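Local structure of uncharacterized protein (Staphylococcus aureus subsp. aureus, 4LQZ) at residues D39-R44 / L64-I69. The protein is of unknown function, a DUF4909 family member with a streptavidin-like fold built around an antiparallel β-sheet. Residues are numbered along the deposited sequence; the frame is centred on the assembly and turned at random.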
ATOM      1  N   ASP A  39       6.644  -8.937   8.696  1.00 30.09           N
ATOM      2  CA  ASP A  39       5.347  -8.427   9.189  1.00 26.77           C
ATOM      3  C   ASP A  39       5.105  -6.925   9.121  1.00 27.09           C
ATOM      4  O   ASP A  39       3.944  -6.514   9.173  1.00 23.12           O
ATOM      5  CB  ASP A  39       5.131  -8.871  10.645  1.00 28.55           C
ATOM      6  CG  ASP A  39       5.085 -10.373  10.767  1.00 34.70           C
ATOM      7  OD1 ASP A  39       4.337 -11.010   9.990  1.00 36.76           O
ATOM      8  OD2 ASP A  39       5.873 -10.924  11.562  1.00 35.59           O
ATOM      9  N   TYR A  40       6.165  -6.105   9.069  1.00 23.66           N
ATOM     10  CA  TYR A  40       5.971  -4.662   9.100  1.00 21.82           C
ATOM     11  C   TYR A  40       6.657  -3.908   7.983  1.00 23.33           C
ATOM     12  O   TYR A  40       7.709  -4.314   7.495  1.00 24.51           O
ATOM     13  CB  TYR A  40       6.486  -4.072  10.434  1.00 22.69           C
ATOM     14  CG  TYR A  40       5.788  -4.594  11.665  1.00 23.29           C
ATOM     15  CD1 TYR A  40       4.626  -3.996  12.134  1.00 24.72           C
ATOM     16  CD2 TYR A  40       6.318  -5.662  12.395  1.00 24.23           C
ATOM     17  CE1 TYR A  40       3.991  -4.455  13.288  1.00 27.63           C
ATOM     18  CE2 TYR A  40       5.688  -6.133  13.551  1.00 26.55           C
ATOM     19  CZ  TYR A  40       4.522  -5.525  13.990  1.00 29.85           C
ATOM     20  OH  TYR A  40       3.868  -5.959  15.116  1.00 28.25           O
ATOM     21  N   ALA A  41       6.080  -2.756   7.634  1.00 19.67           N
ATOM     22  CA  ALA A  41       6.728  -1.781   6.773  1.00 18.97           C
ATOM     23  C   ALA A  41       7.422  -0.846   7.718  1.00 23.22           C
ATOM     24  O   ALA A  41       6.817  -0.435   8.718  1.00 23.33           O
ATOM     25  CB  ALA A  41       5.715  -1.024   5.900  1.00 18.57           C
ATOM     26  N   HIS A  42       8.713  -0.606   7.494  1.00 21.10           N
ATOM     27  CA  HIS A  42       9.502   0.286   8.335  1.00 21.66           C
ATOM     28  C   HIS A  42       9.674   1.589   7.528  1.00 25.25           C
ATOM     29  O   HIS A  42      10.352   1.618   6.485  1.00 24.16           O
ATOM     30  CB  HIS A  42      10.822  -0.382   8.745  1.00 23.05           C
ATOM     31  CG  HIS A  42      10.632  -1.518   9.711  1.00 26.80           C
ATOM     32  ND1 HIS A  42      10.282  -2.785   9.280  1.00 28.57           N
ATOM     33  CD2 HIS A  42      10.727  -1.536  11.053  1.00 28.76           C
ATOM     34  CE1 HIS A  42      10.171  -3.519  10.371  1.00 27.55           C
ATOM     35  NE2 HIS A  42      10.436  -2.815  11.454  1.00 29.28           N
ATOM     36  N   ILE A  43       9.011   2.652   8.003  1.00 21.87           N
ATOM     37  CA  ILE A  43       8.940   3.917   7.281  1.00 23.93           C
ATOM     38  C   ILE A  43       9.903   4.935   7.874  1.00 31.17           C
ATOM     39  O   ILE A  43       9.951   5.132   9.090  1.00 28.63           O
ATOM     40  CB  ILE A  43       7.466   4.451   7.240  1.00 26.35           C
ATOM     41  CG1 ILE A  43       6.495   3.354   6.737  1.00 25.75           C
ATOM     42  CG2 ILE A  43       7.329   5.725   6.365  1.00 27.55           C
ATOM     43  CD1 ILE A  43       5.674   2.655   7.857  1.00 32.06           C
ATOM     44  N   ARG A  44      10.650   5.605   6.979  1.00 30.11           N
ATOM     45  CA  ARG A  44      11.534   6.711   7.332  1.00 32.75           C
ATOM     46  C   ARG A  44      11.079   7.910   6.504  1.00 36.91           C
ATOM     47  O   ARG A  44      11.371   7.943   5.320  1.00 36.49           O
ATOM     48  CB  ARG A  44      13.022   6.349   7.082  1.00 34.61           C
ATOM     49  CG  ARG A  44      13.577   5.315   8.068  1.00 49.92           C
ATOM     50  CD  ARG A  44      15.019   4.936   7.781  1.00 62.62           C
ATOM     51  NE  ARG A  44      15.842   5.126   8.973  1.00 73.46           N
ATOM     52  CZ  ARG A  44      16.630   6.175   9.183  1.00 86.57           C
ATOM     53  NH1 ARG A  44      16.756   7.115   8.255  1.00 83.38           N
ATOM     54  NH2 ARG A  44      17.317   6.280  10.310  1.00 63.13           N
ATOM     55  N   LEU A  64      -1.326  -4.803  -1.970  1.00 25.14           N
ATOM     56  CA  LEU A  64      -0.715  -4.440  -0.710  1.00 24.94           C
ATOM     57  C   LEU A  64      -1.813  -4.089   0.271  1.00 27.21           C
ATOM     58  O   LEU A  64      -2.700  -3.304  -0.056  1.00 26.98           O
ATOM     59  CB  LEU A  64       0.286  -3.271  -0.846  1.00 24.04           C
ATOM     60  CG  LEU A  64       0.864  -2.765   0.498  1.00 27.74           C
ATOM     61  CD1 LEU A  64       1.826  -3.808   1.118  1.00 26.59           C
ATOM     62  CD2 LEU A  64       1.549  -1.418   0.329  1.00 25.18           C
ATOM     63  N   PHE A  65      -1.774  -4.706   1.457  1.00 24.71           N
ATOM     64  CA  PHE A  65      -2.660  -4.433   2.582  1.00 25.33           C
ATOM     65  C   PHE A  65      -1.809  -3.738   3.624  1.00 27.13           C
ATOM     66  O   PHE A  65      -0.848  -4.342   4.075  1.00 26.58           O
ATOM     67  CB  PHE A  65      -3.237  -5.750   3.125  1.00 28.82           C
ATOM     68  CG  PHE A  65      -4.153  -6.477   2.182  1.00 32.68           C
ATOM     69  CD1 PHE A  65      -3.639  -7.211   1.113  1.00 35.01           C
ATOM     70  CD2 PHE A  65      -5.532  -6.433   2.356  1.00 37.37           C
ATOM     71  CE1 PHE A  65      -4.492  -7.866   0.223  1.00 37.69           C
ATOM     72  CE2 PHE A  65      -6.382  -7.108   1.481  1.00 42.19           C
ATOM     73  CZ  PHE A  65      -5.857  -7.826   0.425  1.00 40.13           C
ATOM     74  N   ILE A  66      -2.071  -2.471   3.951  1.00 23.82           N
ATOM     75  CA  ILE A  66      -1.196  -1.773   4.914  1.00 23.19           C
ATOM     76  C   ILE A  66      -2.011  -0.888   5.883  1.00 28.79           C
ATOM     77  O   ILE A  66      -3.000  -0.258   5.490  1.00 26.75           O
ATOM     78  CB  ILE A  66      -0.082  -0.944   4.159  1.00 23.82           C
ATOM     79  CG1 ILE A  66       1.009  -0.395   5.117  1.00 22.96           C
ATOM     80  CG2 ILE A  66      -0.682   0.172   3.225  1.00 24.89           C
ATOM     81  CD1 ILE A  66       2.341   0.010   4.411  1.00 28.84           C
ATOM     82  N   GLU A  67      -1.564  -0.849   7.152  1.00 28.03           N
ATOM     83  CA  GLU A  67      -2.147   0.020   8.172  1.00 29.08           C
ATOM     84  C   GLU A  67      -1.910   1.439   7.782  1.00 31.68           C
ATOM     85  O   GLU A  67      -0.930   1.718   7.102  1.00 28.69           O
ATOM     86  CB  GLU A  67      -1.485  -0.200   9.535  1.00 30.62           C
ATOM     87  CG  GLU A  67      -1.957  -1.392  10.295  1.00 39.51           C
ATOM     88  CD  GLU A  67      -1.487  -1.309  11.728  1.00 55.68           C
ATOM     89  OE1 GLU A  67      -0.254  -1.357  11.955  1.00 30.13           O
ATOM     90  OE2 GLU A  67      -2.348  -1.116  12.616  1.00 45.63           O
ATOM     91  N   TYR A  68      -2.742   2.350   8.282  1.00 31.81           N
ATOM     92  CA  TYR A  68      -2.589   3.775   8.047  1.00 30.31           C
ATOM     93  C   TYR A  68      -1.251   4.287   8.629  1.00 31.65           C
ATOM     94  O   TYR A  68      -0.852   3.865   9.715  1.00 29.96           O
ATOM     95  CB  TYR A  68      -3.776   4.512   8.677  1.00 32.83           C
ATOM     96  CG  TYR A  68      -3.644   6.010   8.618  1.00 35.48           C
ATOM     97  CD1 TYR A  68      -3.680   6.686   7.397  1.00 38.02           C
ATOM     98  CD2 TYR A  68      -3.493   6.762   9.780  1.00 36.74           C
ATOM     99  CE1 TYR A  68      -3.505   8.066   7.335  1.00 41.35           C
ATOM    100  CE2 TYR A  68      -3.349   8.143   9.731  1.00 37.81           C
ATOM    101  CZ  TYR A  68      -3.361   8.792   8.509  1.00 45.92           C
ATOM    102  OH  TYR A  68      -3.235  10.158   8.474  1.00 50.06           O
ATOM    103  N   ILE A  69      -0.519   5.096   7.846  1.00 28.34           N
ATOM    104  CA  ILE A  69       0.738   5.740   8.264  1.00 27.65           C
ATOM    105  C   ILE A  69       0.403   7.208   8.421  1.00 32.83           C
ATOM    106  O   ILE A  69       0.046   7.816   7.411  1.00 31.51           O
ATOM    107  CB  ILE A  69       1.932   5.541   7.295  1.00 29.13           C
ATOM    108  CG1 ILE A  69       2.211   4.059   6.967  1.00 26.90           C
ATOM    109  CG2 ILE A  69       3.186   6.265   7.823  1.00 30.49           C
ATOM    110  CD1 ILE A  69       2.707   3.880   5.536  1.00 25.79           C
TER
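A41 and I43 meet I66 and I69 through aliphatic carbon alone; no ring, amide or carboxylate has a face or edge in the contact. The rings of F65 and Y68 turn away from it. F65 stacks with F54 and meets Y86 edge-to-face. Y68 meets W81 edge-to-face, and W81 also borders I69. The setting is the antiparallel, curled sheet of a streptavidin-like fold. Strands 40-44 and 61-66 both pair with strand 48-58. A41 reaches I66 across this intervening strand, while I43 meets I69 in the loop that follows strand 61-66. A41 and I43 make backbone hydrogen bonds with A51 and G49 of the middle strand. All four touching residues are buried, consistent with packing inside the barrel.

There are two points of touch. In the first, the methyl CB of A41 meets the end of I66, with CD1 3.8 Å away. I66 spans the gap because its chain is extended: CG1 is anti to the backbone N (chi1 -170°), and CD1 continues the line. In the second, the ends of I43 and I69 meet. CD1 of I43 lies 3.8 Å from CG1 of I69. Both share nearly the same first torsion (chi1 -51° and -54°), with CG1 swung opposite the carbonyl carbon. In I43 this aims the CG1-CD1 arm at I69; in I69 the CG1-CD1 bond runs across that approach. The two touches join into one apolar cluster, since CD1 of I66 is also 4.0 Å from CD1 of I69.

E67 adds a polar tie to the middle strand: its OE1 accepts a hydrogen bond from the backbone N of K52. On the apolar side, I69 also packs on L74, and its CD1 sits 4.0 Å from CG1 of I43.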